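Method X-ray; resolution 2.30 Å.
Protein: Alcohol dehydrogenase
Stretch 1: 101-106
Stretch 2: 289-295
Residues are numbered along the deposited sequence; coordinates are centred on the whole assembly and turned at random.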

ATOM      1  N   ALA A 101      10.083  10.731   8.907  1.00 40.55           N
ATOM      2  CA  ALA A 101       9.317   9.748   8.142  1.00 41.04           C
ATOM      3  C   ALA A 101       9.892   9.581   6.735  1.00 41.47           C
ATOM      4  O   ALA A 101       9.396   8.775   5.942  1.00 39.77           O
ATOM      5  CB  ALA A 101       7.849  10.176   8.060  1.00 41.36           C
ATOM      6  N   GLY A 102      10.934  10.351   6.431  1.00 42.16           N
ATOM      7  CA  GLY A 102      11.563  10.274   5.125  1.00 43.04           C
ATOM      8  C   GLY A 102      11.034  11.309   4.149  1.00 42.58           C
ATOM      9  O   GLY A 102      11.691  11.637   3.163  1.00 44.02           O
ATOM     10  N   GLU A 103       9.843  11.824   4.433  1.00 41.01           N
ATOM     11  CA  GLU A 103       9.201  12.815   3.583  1.00 40.65           C
ATOM     12  C   GLU A 103       9.787  14.213   3.793  1.00 40.43           C
ATOM     13  O   GLU A 103       9.058  15.173   4.049  1.00 39.73           O
ATOM     14  CB  GLU A 103       7.697  12.836   3.868  1.00 42.23           C
ATOM     15  CG  GLU A 103       6.964  11.547   3.513  1.00 44.77           C
ATOM     16  CD  GLU A 103       5.746  11.318   4.386  1.00 47.55           C
ATOM     17  OE1 GLU A 103       5.039  10.307   4.171  1.00 48.06           O
ATOM     18  OE2 GLU A 103       5.502  12.143   5.298  1.00 49.42           O
ATOM     19  N   ASP A 104      11.105  14.330   3.669  1.00 40.08           N
ATOM     20  CA  ASP A 104      11.773  15.610   3.865  1.00 39.15           C
ATOM     21  C   ASP A 104      11.260  16.693   2.912  1.00 39.49           C
ATOM     22  O   ASP A 104      11.156  17.865   3.292  1.00 37.62           O
ATOM     23  CB  ASP A 104      13.291  15.433   3.714  1.00 39.14           C
ATOM     24  CG  ASP A 104      13.693  14.927   2.335  1.00 37.20           C
ATOM     25  OD1 ASP A 104      13.219  13.850   1.929  1.00 37.86           O
ATOM     26  OD2 ASP A 104      14.484  15.614   1.666  1.00 35.88           O
ATOM     27  N   ASN A 105      10.922  16.298   1.685  1.00 40.27           N
ATOM     28  CA  ASN A 105      10.413  17.237   0.678  1.00 40.70           C
ATOM     29  C   ASN A 105       9.043  17.792   1.070  1.00 42.05           C
ATOM     30  O   ASN A 105       8.462  18.618   0.361  1.00 42.91           O
ATOM     31  CB  ASN A 105      10.352  16.567  -0.713  1.00 38.97           C
ATOM     32  CG  ASN A 105       9.383  15.395  -0.773  1.00 37.46           C
ATOM     33  OD1 ASN A 105       9.397  14.517   0.087  1.00 34.66           O
ATOM     34  ND2 ASN A 105       8.548  15.369  -1.805  1.00 37.46           N
ATOM     35  N   LEU A 106       8.527  17.325   2.202  1.00 42.94           N
ATOM     36  CA  LEU A 106       7.245  17.801   2.706  1.00 42.43           C
ATOM     37  C   LEU A 106       7.449  18.510   4.041  1.00 41.98           C
ATOM     38  O   LEU A 106       6.494  18.855   4.734  1.00 42.07           O
ATOM     39  CB  LEU A 106       6.243  16.648   2.858  1.00 43.56           C
ATOM     40  CG  LEU A 106       5.343  16.339   1.651  1.00 44.44           C
ATOM     41  CD1 LEU A 106       4.446  17.540   1.345  1.00 44.27           C
ATOM     42  CD2 LEU A 106       6.206  16.010   0.438  1.00 46.93           C
ATOM     43  N   SER A 289       3.254  16.711  -7.829  1.00 32.72           N
ATOM     44  CA  SER A 289       4.485  16.193  -7.276  1.00 32.64           C
ATOM     45  C   SER A 289       5.662  17.141  -7.431  1.00 32.71           C
ATOM     46  O   SER A 289       5.964  17.607  -8.526  1.00 34.02           O
ATOM     47  CB  SER A 289       4.826  14.849  -7.923  1.00 31.43           C
ATOM     48  OG  SER A 289       6.148  14.421  -7.574  1.00 32.34           O
ATOM     49  N   THR A 290       6.323  17.430  -6.322  1.00 34.25           N
ATOM     50  CA  THR A 290       7.482  18.303  -6.352  1.00 35.49           C
ATOM     51  C   THR A 290       8.616  17.558  -5.690  1.00 33.49           C
ATOM     52  O   THR A 290       8.489  17.108  -4.558  1.00 34.61           O
ATOM     53  CB  THR A 290       7.217  19.631  -5.606  1.00 37.81           C
ATOM     54  OG1 THR A 290       6.193  20.376  -6.285  1.00 40.59           O
ATOM     55  CG2 THR A 290       8.484  20.477  -5.564  1.00 39.53           C
ATOM     56  N   MET A 291       9.717  17.409  -6.415  1.00 32.42           N
ATOM     57  CA  MET A 291      10.888  16.707  -5.891  1.00 31.99           C
ATOM     58  C   MET A 291      10.563  15.281  -5.407  1.00 31.23           C
ATOM     59  O   MET A 291       9.664  14.623  -5.934  1.00 32.20           O
ATOM     60  CB  MET A 291      11.513  17.525  -4.754  1.00 31.65           C
ATOM     61  CG  MET A 291      12.321  18.750  -5.217  1.00 32.47           C
ATOM     62  SD  MET A 291      13.905  18.368  -6.039  1.00 33.61           S
ATOM     63  CE  MET A 291      15.038  18.207  -4.646  1.00 28.26           C
ATOM     64  N   ALA A 292      11.308  14.807  -4.415  1.00 29.19           N
ATOM     65  CA  ALA A 292      11.109  13.473  -3.873  1.00 29.11           C
ATOM     66  C   ALA A 292      11.913  13.357  -2.592  1.00 29.97           C
ATOM     67  O   ALA A 292      12.600  14.298  -2.193  1.00 31.86           O
ATOM     68  CB  ALA A 292      11.575  12.419  -4.869  1.00 25.16           C
ATOM     69  N   SER A 293      11.819  12.203  -1.945  1.00 29.72           N
ATOM     70  CA  SER A 293      12.551  11.957  -0.712  1.00 29.94           C
ATOM     71  C   SER A 293      14.038  11.785  -1.022  1.00 30.26           C
ATOM     72  O   SER A 293      14.399  11.147  -2.013  1.00 30.10           O
ATOM     73  CB  SER A 293      12.016  10.695  -0.035  1.00 28.65           C
ATOM     74  OG  SER A 293      12.822  10.352   1.068  1.00 28.67           O
ATOM     75  N   LYS A 294      14.897  12.354  -0.182  1.00 28.30           N
ATOM     76  CA  LYS A 294      16.336  12.240  -0.384  1.00 29.26           C
ATOM     77  C   LYS A 294      16.811  10.802  -0.529  1.00 29.54           C
ATOM     78  O   LYS A 294      17.779  10.528  -1.229  1.00 30.54           O
ATOM     79  CB  LYS A 294      17.089  12.884   0.777  1.00 28.28           C
ATOM     80  CG  LYS A 294      17.152  14.380   0.739  1.00 27.38           C
ATOM     81  CD  LYS A 294      18.220  14.881   1.704  1.00 27.95           C
ATOM     82  CE  LYS A 294      17.673  15.057   3.112  1.00 29.29           C
ATOM     83  NZ  LYS A 294      16.685  16.173   3.165  1.00 28.52           N
ATOM     84  N   SER A 295      16.131   9.889   0.148  1.00 30.61           N
ATOM     85  CA  SER A 295      16.503   8.478   0.113  1.00 31.08           C
ATOM     86  C   SER A 295      16.442   7.894  -1.292  1.00 31.04           C
ATOM     87  O   SER A 295      17.168   6.959  -1.609  1.00 32.41           O
ATOM     88  CB  SER A 295      15.586   7.677   1.045  1.00 30.74           C
ATOM     89  OG  SER A 295      14.219   7.812   0.655  1.00 27.89           O
TER
HETATM   90  O   HOH W   1      14.392  15.855  -0.954  1.00 29.98           O

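Stretch 2 meets the turn of stretch 1 first through its backbone. Thr290 offers its carbonyl: Asn105 ND2 donates to Thr290 O at 3.3 Å with an N-H...O angle of 158°, so a buried side-chain amide reads a backbone carbonyl. At Met291 the CB faces Asn105, with the CB atoms of Met291 and Asn105 4.3 Å apart, but the thioether end leads away. Ala292 turns its methyl away and contributes its carbonyl instead. A water donates to Ala292 O at 2.7 Å and to Asp104 OD2 at 2.6 Å, bridging two acceptors that could not bond each other directly.

Ser293, with chi1 in t, donates from OG to Gly102 O at 2.7 Å. The same OG accepts from Ser295 OG at 2.9 Å, so the hydroxyl that crosses to Gly102 is itself held from within stretch 2. Gly102 has a positive phi, in a Schellman motif ending a helix; a CB there would jam against the preceding carbonyl, which by itself calls for glycine.

Lys294 engages Asp104 twice. Its backbone N donates to Asp104 OD1 at 3.1 Å, while NZ forms a salt bridge with Asp104 OD2 at 2.7 Å. The rule is economical: one buried carboxylate, on a residue whose CA-to-CB bond points toward stretch 2, serves backbone, ammonium and water together.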